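Local coordinates for protein beta-galactosidase (Geobacillus stearothermophilus, PDB 4OIF) that probably hydrolyses terminal non-reducing beta-D-galactose residues from beta-D-galactosides, as a zinc-containing, homotrimeric member of glycoside hydrolase family 42, at residues L151-S156 against I250-N255; L278-W283 against P317-E322; H463-Y468 against A485-F490. All coordinates share one frame; numbering follows the deposited sequence.

How the contacts relate
Contacts 1 and 2 belong to one curled sheet, the barrel of the catalytic domain, whose strands here run parallel; their centres are 9 Å apart, and they meet because strand 252-259 of contact 1 lies beside strand 282-284 of contact 2. Two probable hydrogen bonds stitch them together: Thr-253 OG1 to Val-280 O at 2.5 Å, and Ile-252 N to Asp-279 OD2 at 2.6 Å. Both lead into the predicted active site, where Asn-255 ND2 of contact 1 packs 3.1 Å from OE2 of Glu-322, the likely nucleophile in contact 2. Contact 3 is separate, in the trimerisation domain, its centre 32 Å from that of contact 1 and 26 Å from that of contact 2.

Contact 1: residues L151-S156 against I250-N255; sequences LMWHVS and IPITTN
Trp-153 and Val-155 meet Ile-250 and Ile-252 in the tight half of this contact. Ile-250 turns CG1 beside its backbone N (chi1 -53°), leaving CG2 anti to that N and directed at Trp-153, whose CD1 it reaches at 3.3 Å. Val-155 CG2 then touches Ile-252 CG2 at 3.5 Å. Three nearly straight backbone bonds hold the strands in parallel register: Trp-153 N to Pro-251 O, Thr-253 N to Trp-153 O and Val-155 N to Thr-253 O, each 2.9 Å. Beyond them the hydroxyl of Thr-254 takes over, OG1 donating to Val-155 O at 2.9 Å. These are neighbouring strands of the (beta/alpha)8 barrel, and helix 218-246 packs on the side where Trp-153, Val-155 and Ile-252 lie, with Leu-243, Glu-239 and Arg-244 touching them. The solvent side is at the start, where Pro-251 is partly exposed; its CD still lies 3.3 Å from Leu-151 O, while the side chain of Leu-151 sets off away from the partner strand. At the other end, beside the predicted catalytic residues, Asn-255 crosses His-154 with amide and ring planes 60° apart, OD1 lying 3.2 Å from His-154 CE1. That OD1 accepts from the backbone N of Glu-158, the predicted proton donor, and ND2 bonds to OD1 of Asn-157, predicted to bind the substrate. An alanine in place of Asn-255 would probably leave Glu-158 N and Asn-157 OD1 without these mates and the Asn-157 amide freer to turn. A glycerol, probably from the crystallisation liquor, sits about 4 Å from the Asn-255 side chain.

Contact 2: residues L278-W283 against P317-E322; sequences LDVISW and PFLLME
Ile-281 and Trp-283 give their carbonyls to the backbone of 317-322, and these bonds set the parallel pairing. Leu-319 N donates to Ile-281 O at 2.8 Å. Trp-283 O is gripped twice from the same face of its plane, by Met-321 N at 2.9 Å and by Glu-322 N, which stands 39° above that plane at 3.3 Å. The double grip probably helps to hold the backbone leading into Glu-322, the predicted nucleophile. Where the chains splay, a water links them, accepting from Ile-281 N and donating to Pro-317 O.

Among apolar groups, Val-280 CG2 meets Leu-319 CD1 at 3.7 Å, the two side chains crossing at about a right angle. A methyl-to-hydroxyl van der Waals contact puts Met-321 CE 3.4 Å from Ser-282 OG, which also has a weak hydrogen bond to Thr-253 OG1.

The aromatic pair is oblique: the five-membered ring of Trp-283 and the ring of Phe-318 are inclined by 49°. Phe-318 CE2 comes to the edge of the indole, 3.4 Å from Trp-283 NE1.

Helix 296-312 of this beta-alpha-beta unit packs on the aromatic pair, Tyr-310 meeting Trp-283 edge-to-face. Strand 252-259 flanks 282-284, and strand 356-359 packs against Leu-319, Leu-320 and Met-321.

Contact 3: residues H463-Y468 against A485-F490; sequences HDFSRY and ARLKEF
Arg-486 lays its guanidinium flat on the ring of Phe-465 and opens the contact from the helix side. The centres are 4.2 Å apart and the planes only 20° from parallel, a stacked cation-pi pair, with NH2 over the ring's centre. A bend in the arginine chain at chi3 (64°) folds the guanidinium back over the ring, and NH1 is also tied to the backbone O of Lys-461. One residue on, Leu-487 pushes CD2 to 3.5 Å from Phe-465 CE2, meeting the ring obliquely. In Phe-490, one helical turn after Arg-486, CG anti to the backbone N (chi1 167°) directs the ring at the loop, where CD1 lies 3.6 Å from Phe-465 CB, and CE1 comes 3.4 Å from Tyr-468 O, which sits at the ring's edge. The turn it abuts is held by Tyr-468 N bonding to Phe-465 O at 3.1 Å. Phe-465 thus packs against Arg-486, Leu-487 and Phe-490 of the helix.

Loop and helix flank strand 470-473, which follows the loop and precedes helix 481-492 in the trimerisation domain; its Leu-471 touches Phe-465, Leu-487 and Phe-490. Ile-459 of strand 456-459 also packs on Phe-465, while Met-524 of helix 519-525 meets Leu-487.

Contact 1: residues L151-S156 against I250-N255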
loop_
_atom_site.group_PDB
_atom_site.type_symbol
_atom_site.label_atom_id
_atom_site.label_comp_id
_atom_site.label_asym_id
_atom_site.label_seq_id
_atom_site.Cartn_x
_atom_site.Cartn_y
_atom_site.Cartn_z
ATOM N N LEU A 151 29.171 -20.887 29.275
ATOM C CA LEU A 151 29.598 -21.581 28.064
ATOM C C LEU A 151 30.074 -20.654 26.957
ATOM O O LEU A 151 31.095 -20.894 26.314
ATOM C CB LEU A 151 28.465 -22.441 27.511
ATOM C CG LEU A 151 28.935 -23.358 26.385
ATOM C CD1 LEU A 151 29.804 -24.470 26.963
ATOM C CD2 LEU A 151 27.770 -23.932 25.589
ATOM N N MET A 152 29.315 -19.596 26.738
ATOM C CA MET A 152 29.523 -18.733 25.587
ATOM C C MET A 152 28.861 -17.376 25.827
ATOM O O MET A 152 27.914 -17.265 26.609
ATOM C CB MET A 152 28.967 -19.417 24.330
ATOM C CG MET A 152 29.187 -18.710 22.997
ATOM S SD MET A 152 28.613 -19.753 21.613
ATOM C CE MET A 152 26.980 -20.207 22.182
ATOM N N TRP A 153 29.380 -16.343 25.176
ATOM C CA TRP A 153 28.757 -15.040 25.214
ATOM C C TRP A 153 27.827 -14.880 24.008
ATOM O O TRP A 153 28.184 -15.236 22.881
ATOM C CB TRP A 153 29.810 -13.936 25.225
ATOM C CG TRP A 153 30.589 -13.836 26.498
ATOM C CD1 TRP A 153 31.867 -14.251 26.711
ATOM C CD2 TRP A 153 30.143 -13.262 27.729
ATOM N NE1 TRP A 153 32.246 -13.979 27.999
ATOM C CE2 TRP A 153 31.202 -13.372 28.646
ATOM C CE3 TRP A 153 28.947 -12.666 28.146
ATOM C CZ2 TRP A 153 31.102 -12.917 29.958
ATOM C CZ3 TRP A 153 28.848 -12.210 29.438
ATOM C CH2 TRP A 153 29.918 -12.336 30.333
ATOM N N HIS A 154 26.641 -14.338 24.274
ATOM C CA HIS A 154 25.625 -14.031 23.274
ATOM C C HIS A 154 25.544 -12.503 23.209
ATOM O O HIS A 154 24.791 -11.878 23.944
ATOM C CB HIS A 154 24.297 -14.707 23.684
ATOM C CG HIS A 154 23.115 -14.411 22.806
ATOM N ND1 HIS A 154 22.690 -13.130 22.511
ATOM C CD2 HIS A 154 22.198 -15.244 22.252
ATOM C CE1 HIS A 154 21.595 -13.192 21.771
ATOM N NE2 HIS A 154 21.270 -14.462 21.608
ATOM N N VAL A 155 26.356 -11.886 22.362
ATOM C CA VAL A 155 26.501 -10.440 22.446
ATOM C C VAL A 155 25.351 -9.709 21.772
ATOM O O VAL A 155 25.143 -9.819 20.556
ATOM C CB VAL A 155 27.831 -9.981 21.852
ATOM C CG1 VAL A 155 27.994 -8.474 22.003
ATOM C CG2 VAL A 155 28.947 -10.677 22.567
ATOM N N SER A 156 24.622 -8.950 22.594
ATOM C CA SER A 156 23.409 -8.241 22.188
ATOM C C SER A 156 22.367 -9.216 21.664
ATOM O O SER A 156 22.321 -10.376 22.079
ATOM C CB SER A 156 23.708 -7.185 21.119
ATOM O OG SER A 156 22.621 -6.291 21.001
ATOM N N ILE A 250 36.318 -17.764 26.731
ATOM C CA ILE A 250 34.896 -17.917 26.469
ATOM C C ILE A 250 34.551 -17.449 25.058
ATOM O O ILE A 250 34.728 -16.280 24.722
ATOM C CB ILE A 250 34.040 -17.157 27.490
ATOM C CG1 ILE A 250 34.439 -17.563 28.904
ATOM C CG2 ILE A 250 32.558 -17.473 27.260
ATOM C CD1 ILE A 250 34.085 -19.009 29.246
ATOM N N PRO A 251 34.055 -18.370 24.220
ATOM C CA PRO A 251 33.754 -17.994 22.835
ATOM C C PRO A 251 32.620 -16.967 22.750
ATOM O O PRO A 251 31.692 -16.971 23.547
ATOM C CB PRO A 251 33.353 -19.326 22.184
ATOM C CG PRO A 251 32.871 -20.168 23.315
ATOM C CD PRO A 251 33.687 -19.765 24.517
ATOM N N ILE A 252 32.720 -16.078 21.776
ATOM C CA ILE A 252 31.756 -15.007 21.602
ATOM C C ILE A 252 30.986 -15.187 20.305
ATOM O O ILE A 252 31.595 -15.403 19.245
ATOM C CB ILE A 252 32.460 -13.635 21.581
ATOM C CG1 ILE A 252 33.101 -13.334 22.943
ATOM C CG2 ILE A 252 31.479 -12.540 21.142
ATOM C CD1 ILE A 252 34.062 -12.120 22.951
ATOM N N THR A 253 29.657 -15.105 20.371
ATOM C CA THR A 253 28.866 -15.060 19.137
ATOM C C THR A 253 27.810 -13.981 19.203
ATOM O O THR A 253 27.582 -13.394 20.257
ATOM C CB THR A 253 28.170 -16.394 18.833
ATOM O OG1 THR A 253 27.658 -16.369 17.492
ATOM C CG2 THR A 253 27.027 -16.637 19.808
ATOM N N THR A 254 27.179 -13.716 18.064
ATOM C CA THR A 254 25.953 -12.921 18.031
ATOM C C THR A 254 24.975 -13.580 17.043
ATOM O O THR A 254 25.403 -14.160 16.044
ATOM C CB THR A 254 26.240 -11.435 17.656
ATOM O OG1 THR A 254 25.035 -10.667 17.747
ATOM C CG2 THR A 254 26.823 -11.310 16.248
ATOM N N ASN A 255 23.671 -13.524 17.317
ATOM C CA ASN A 255 22.745 -14.280 16.473
ATOM C C ASN A 255 22.337 -13.550 15.184
ATOM O O ASN A 255 21.917 -12.389 15.195
ATOM C CB ASN A 255 21.499 -14.727 17.262
ATOM C CG ASN A 255 20.902 -13.637 18.161
ATOM O OD1 ASN A 255 21.570 -12.672 18.567
ATOM N ND2 ASN A 255 19.624 -13.820 18.503
#

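Contact 2: residues L278-W283 against P317-E322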
loop_
_atom_site.group_PDB
_atom_site.type_symbol
_atom_site.label_atom_id
_atom_site.label_comp_id
_atom_site.label_asym_id
_atom_site.label_seq_id
_atom_site.Cartn_x
_atom_site.Cartn_y
_atom_site.Cartn_z
ATOM N N LEU A 278 33.608 -12.760 14.970
ATOM C CA LEU A 278 32.992 -13.701 15.896
ATOM C C LEU A 278 33.821 -14.975 16.051
ATOM O O LEU A 278 34.589 -15.330 15.160
ATOM C CB LEU A 278 31.585 -14.054 15.423
ATOM C CG LEU A 278 30.621 -12.886 15.203
ATOM C CD1 LEU A 278 29.306 -13.407 14.621
ATOM C CD2 LEU A 278 30.374 -12.121 16.495
ATOM N N ASP A 279 33.672 -15.655 17.186
ATOM C CA ASP A 279 34.350 -16.936 17.383
ATOM C C ASP A 279 33.550 -18.024 16.687
ATOM O O ASP A 279 34.111 -18.963 16.128
ATOM C CB ASP A 279 34.512 -17.267 18.876
ATOM C CG ASP A 279 35.396 -16.271 19.601
ATOM O OD1 ASP A 279 36.323 -15.721 18.959
ATOM O OD2 ASP A 279 35.165 -16.036 20.811
ATOM N N VAL A 280 32.231 -17.877 16.721
ATOM C CA VAL A 280 31.339 -18.881 16.172
ATOM C C VAL A 280 30.084 -18.197 15.611
ATOM O O VAL A 280 29.608 -17.192 16.152
ATOM C CB VAL A 280 30.981 -19.967 17.250
ATOM C CG1 VAL A 280 30.406 -19.327 18.491
ATOM C CG2 VAL A 280 30.044 -21.037 16.688
ATOM N N ILE A 281 29.596 -18.720 14.486
ATOM C CA ILE A 281 28.401 -18.204 13.837
ATOM C C ILE A 281 27.172 -18.885 14.407
ATOM O O ILE A 281 27.163 -20.100 14.625
ATOM C CB ILE A 281 28.421 -18.421 12.308
ATOM C CG1 ILE A 281 29.668 -17.791 11.686
ATOM C CG2 ILE A 281 27.145 -17.868 11.679
ATOM C CD1 ILE A 281 29.884 -16.330 12.076
ATOM N N SER A 282 26.136 -18.102 14.658
ATOM C CA SER A 282 24.895 -18.658 15.163
ATOM C C SER A 282 23.748 -17.928 14.521
ATOM O O SER A 282 23.904 -16.765 14.159
ATOM C CB SER A 282 24.810 -18.554 16.692
ATOM O OG SER A 282 24.473 -17.244 17.086
ATOM N N TRP A 283 22.604 -18.592 14.356
ATOM C CA TRP A 283 21.480 -17.876 13.742
ATOM C C TRP A 283 20.075 -18.362 14.111
ATOM O O TRP A 283 19.899 -19.379 14.775
ATOM C CB TRP A 283 21.641 -17.868 12.214
ATOM C CG TRP A 283 21.258 -19.123 11.469
ATOM C CD1 TRP A 283 21.931 -20.320 11.449
ATOM C CD2 TRP A 283 20.148 -19.276 10.574
ATOM N NE1 TRP A 283 21.289 -21.210 10.611
ATOM C CE2 TRP A 283 20.194 -20.592 10.064
ATOM C CE3 TRP A 283 19.119 -18.429 10.159
ATOM C CZ2 TRP A 283 19.246 -21.078 9.172
ATOM C CZ3 TRP A 283 18.175 -18.916 9.272
ATOM C CH2 TRP A 283 18.245 -20.227 8.789
ATOM N N PRO A 317 31.628 -25.868 12.383
ATOM C CA PRO A 317 30.216 -25.995 12.760
ATOM C C PRO A 317 29.603 -24.660 13.211
ATOM O O PRO A 317 30.312 -23.813 13.761
ATOM C CB PRO A 317 30.250 -26.989 13.921
ATOM C CG PRO A 317 31.515 -27.746 13.739
ATOM C CD PRO A 317 32.490 -26.784 13.152
ATOM N N PHE A 318 28.309 -24.472 12.969
ATOM C CA PHE A 318 27.620 -23.280 13.446
ATOM C C PHE A 318 26.655 -23.648 14.567
ATOM O O PHE A 318 26.452 -24.812 14.864
ATOM C CB PHE A 318 26.881 -22.574 12.300
ATOM C CG PHE A 318 25.655 -23.308 11.811
ATOM C CD1 PHE A 318 25.751 -24.242 10.787
ATOM C CD2 PHE A 318 24.399 -23.045 12.364
ATOM C CE1 PHE A 318 24.626 -24.919 10.332
ATOM C CE2 PHE A 318 23.265 -23.715 11.914
ATOM C CZ PHE A 318 23.382 -24.656 10.891
ATOM N N LEU A 319 26.058 -22.651 15.196
ATOM C CA LEU A 319 25.119 -22.925 16.262
ATOM C C LEU A 319 23.749 -22.343 15.927
ATOM O O LEU A 319 23.593 -21.140 15.739
ATOM C CB LEU A 319 25.651 -22.380 17.599
ATOM C CG LEU A 319 26.929 -23.064 18.127
ATOM C CD1 LEU A 319 27.613 -22.256 19.224
ATOM C CD2 LEU A 319 26.665 -24.493 18.610
ATOM N N LEU A 320 22.752 -23.213 15.816
ATOM C CA LEU A 320 21.385 -22.739 15.741
ATOM C C LEU A 320 21.068 -22.115 17.088
ATOM O O LEU A 320 21.027 -22.814 18.101
ATOM C CB LEU A 320 20.419 -23.866 15.417
ATOM C CG LEU A 320 18.961 -23.423 15.316
ATOM C CD1 LEU A 320 18.820 -22.410 14.197
ATOM C CD2 LEU A 320 18.039 -24.621 15.090
ATOM N N MET A 321 20.884 -20.794 17.106
ATOM C CA MET A 321 20.622 -20.082 18.356
ATOM C C MET A 321 19.121 -20.023 18.641
ATOM O O MET A 321 18.680 -20.106 19.797
ATOM C CB MET A 321 21.213 -18.666 18.312
ATOM C CG MET A 321 21.116 -17.897 19.633
ATOM S SD MET A 321 22.152 -18.581 20.950
ATOM C CE MET A 321 23.756 -18.474 20.176
ATOM N N GLU A 322 18.332 -19.885 17.583
ATOM C CA GLU A 322 16.889 -19.845 17.742
ATOM C C GLU A 322 16.163 -20.623 16.649
ATOM O O GLU A 322 16.573 -20.631 15.485
ATOM C CB GLU A 322 16.389 -18.399 17.752
ATOM C CG GLU A 322 16.912 -17.529 18.890
ATOM C CD GLU A 322 16.573 -16.060 18.682
ATOM O OE1 GLU A 322 15.869 -15.768 17.688
ATOM O OE2 GLU A 322 17.004 -15.210 19.499
HETATM O O HOH W 1 30.907 -20.862 13.034
#

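Contact 3: residues H463-Y468 against A485-F490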
loop_
_atom_site.group_PDB
_atom_site.type_symbol
_atom_site.label_atom_id
_atom_site.label_comp_id
_atom_site.label_asym_id
_atom_site.label_seq_id
_atom_site.Cartn_x
_atom_site.Cartn_y
_atom_site.Cartn_z
ATOM N N HIS A 463 36.537 -16.019 0.542
ATOM C CA HIS A 463 36.873 -17.443 0.620
ATOM C C HIS A 463 37.883 -17.863 -0.425
ATOM O O HIS A 463 38.015 -17.242 -1.479
ATOM C CB HIS A 463 35.629 -18.324 0.447
ATOM C CG HIS A 463 34.816 -18.482 1.689
ATOM N ND1 HIS A 463 34.013 -17.477 2.188
ATOM C CD2 HIS A 463 34.668 -19.532 2.529
ATOM C CE1 HIS A 463 33.414 -17.898 3.288
ATOM N NE2 HIS A 463 33.795 -19.142 3.518
ATOM N N ASP A 464 38.565 -18.956 -0.124
ATOM C CA ASP A 464 39.478 -19.589 -1.048
ATOM C C ASP A 464 38.706 -20.288 -2.165
ATOM O O ASP A 464 38.074 -21.317 -1.936
ATOM C CB ASP A 464 40.344 -20.588 -0.287
ATOM C CG ASP A 464 41.505 -21.104 -1.101
ATOM O OD1 ASP A 464 41.464 -21.034 -2.350
ATOM O OD2 ASP A 464 42.460 -21.600 -0.467
ATOM N N PHE A 465 38.756 -19.737 -3.372
ATOM C CA PHE A 465 38.067 -20.346 -4.506
ATOM C C PHE A 465 38.684 -21.690 -4.895
ATOM O O PHE A 465 37.986 -22.619 -5.326
ATOM C CB PHE A 465 38.099 -19.422 -5.723
ATOM C CG PHE A 465 37.338 -18.149 -5.550
ATOM C CD1 PHE A 465 36.377 -18.026 -4.559
ATOM C CD2 PHE A 465 37.581 -17.071 -6.385
ATOM C CE1 PHE A 465 35.675 -16.851 -4.402
ATOM C CE2 PHE A 465 36.879 -15.893 -6.231
ATOM C CZ PHE A 465 35.920 -15.786 -5.237
ATOM N N SER A 466 40.002 -21.780 -4.740
ATOM C CA SER A 466 40.769 -22.892 -5.282
ATOM C C SER A 466 40.434 -24.233 -4.644
ATOM O O SER A 466 40.819 -25.276 -5.149
ATOM C CB SER A 466 42.253 -22.610 -5.115
ATOM O OG SER A 466 42.551 -22.496 -3.739
ATOM N N ARG A 467 39.695 -24.212 -3.543
ATOM C CA ARG A 467 39.365 -25.439 -2.833
ATOM C C ARG A 467 38.180 -26.172 -3.457
ATOM O O ARG A 467 37.829 -27.274 -3.037
ATOM C CB ARG A 467 39.082 -25.129 -1.365
ATOM C CG ARG A 467 40.128 -24.235 -0.726
ATOM C CD ARG A 467 40.400 -24.638 0.717
ATOM N NE ARG A 467 41.002 -25.969 0.813
ATOM C CZ ARG A 467 41.246 -26.597 1.961
ATOM N NH1 ARG A 467 40.939 -26.020 3.117
ATOM N NH2 ARG A 467 41.795 -27.806 1.953
ATOM N N TYR A 468 37.563 -25.568 -4.468
ATOM C CA TYR A 468 36.375 -26.163 -5.090
ATOM C C TYR A 468 36.611 -26.565 -6.541
ATOM O O TYR A 468 37.445 -25.974 -7.232
ATOM C CB TYR A 468 35.191 -25.191 -5.001
ATOM C CG TYR A 468 34.932 -24.738 -3.589
ATOM C CD1 TYR A 468 34.168 -25.503 -2.718
ATOM C CD2 TYR A 468 35.485 -23.561 -3.115
ATOM C CE1 TYR A 468 33.953 -25.101 -1.425
ATOM C CE2 TYR A 468 35.274 -23.151 -1.817
ATOM C CZ TYR A 468 34.509 -23.923 -0.978
ATOM O OH TYR A 468 34.315 -23.504 0.319
ATOM N N ALA A 485 40.095 -10.988 -10.986
ATOM C CA ALA A 485 41.402 -11.618 -11.118
ATOM C C ALA A 485 41.426 -12.950 -10.382
ATOM O O ALA A 485 41.972 -13.944 -10.884
ATOM C CB ALA A 485 42.504 -10.695 -10.597
ATOM N N ARG A 486 40.828 -12.987 -9.197
ATOM C CA ARG A 486 40.775 -14.255 -8.474
ATOM C C ARG A 486 39.980 -15.308 -9.259
ATOM O O ARG A 486 40.404 -16.458 -9.367
ATOM C CB ARG A 486 40.206 -14.049 -7.066
ATOM C CG ARG A 486 41.138 -13.232 -6.184
ATOM C CD ARG A 486 40.484 -12.795 -4.916
ATOM N NE ARG A 486 40.129 -13.939 -4.092
ATOM C CZ ARG A 486 38.986 -14.064 -3.425
ATOM N NH1 ARG A 486 38.062 -13.106 -3.477
ATOM N NH2 ARG A 486 38.765 -15.157 -2.709
ATOM N N LEU A 487 38.858 -14.908 -9.841
ATOM C CA LEU A 487 38.070 -15.806 -10.675
ATOM C C LEU A 487 38.897 -16.333 -11.843
ATOM O O LEU A 487 38.862 -17.528 -12.180
ATOM C CB LEU A 487 36.815 -15.088 -11.183
ATOM C CG LEU A 487 35.833 -14.699 -10.071
ATOM C CD1 LEU A 487 34.675 -13.857 -10.605
ATOM C CD2 LEU A 487 35.316 -15.943 -9.322
ATOM N N LYS A 488 39.647 -15.425 -12.448
ATOM C CA LYS A 488 40.499 -15.730 -13.581
ATOM C C LYS A 488 41.513 -16.813 -13.201
ATOM O O LYS A 488 41.623 -17.847 -13.882
ATOM C CB LYS A 488 41.196 -14.449 -14.053
ATOM C CG LYS A 488 41.995 -14.562 -15.332
ATOM C CD LYS A 488 42.795 -13.298 -15.526
ATOM C CE LYS A 488 43.542 -13.289 -16.841
ATOM N NZ LYS A 488 44.513 -12.161 -16.871
ATOM N N GLU A 489 42.228 -16.591 -12.101
ATOM C CA GLU A 489 43.179 -17.592 -11.610
ATOM C C GLU A 489 42.508 -18.919 -11.313
ATOM O O GLU A 489 43.047 -19.983 -11.620
ATOM C CB GLU A 489 43.888 -17.101 -10.353
ATOM C CG GLU A 489 44.975 -16.086 -10.645
ATOM C CD GLU A 489 46.074 -16.649 -11.528
ATOM O OE1 GLU A 489 46.954 -17.363 -10.994
ATOM O OE2 GLU A 489 46.057 -16.376 -12.754
ATOM N N PHE A 490 41.330 -18.839 -10.706
ATOM C CA PHE A 490 40.580 -20.021 -10.332
ATOM C C PHE A 490 40.307 -20.876 -11.563
ATOM O O PHE A 490 40.562 -22.074 -11.551
ATOM C CB PHE A 490 39.274 -19.639 -9.630
ATOM C CG PHE A 490 38.317 -20.780 -9.482
ATOM C CD1 PHE A 490 38.506 -21.736 -8.502
ATOM C CD2 PHE A 490 37.230 -20.907 -10.335
ATOM C CE1 PHE A 490 37.629 -22.803 -8.378
ATOM C CE2 PHE A 490 36.340 -21.971 -10.214
ATOM C CZ PHE A 490 36.535 -22.917 -9.236
#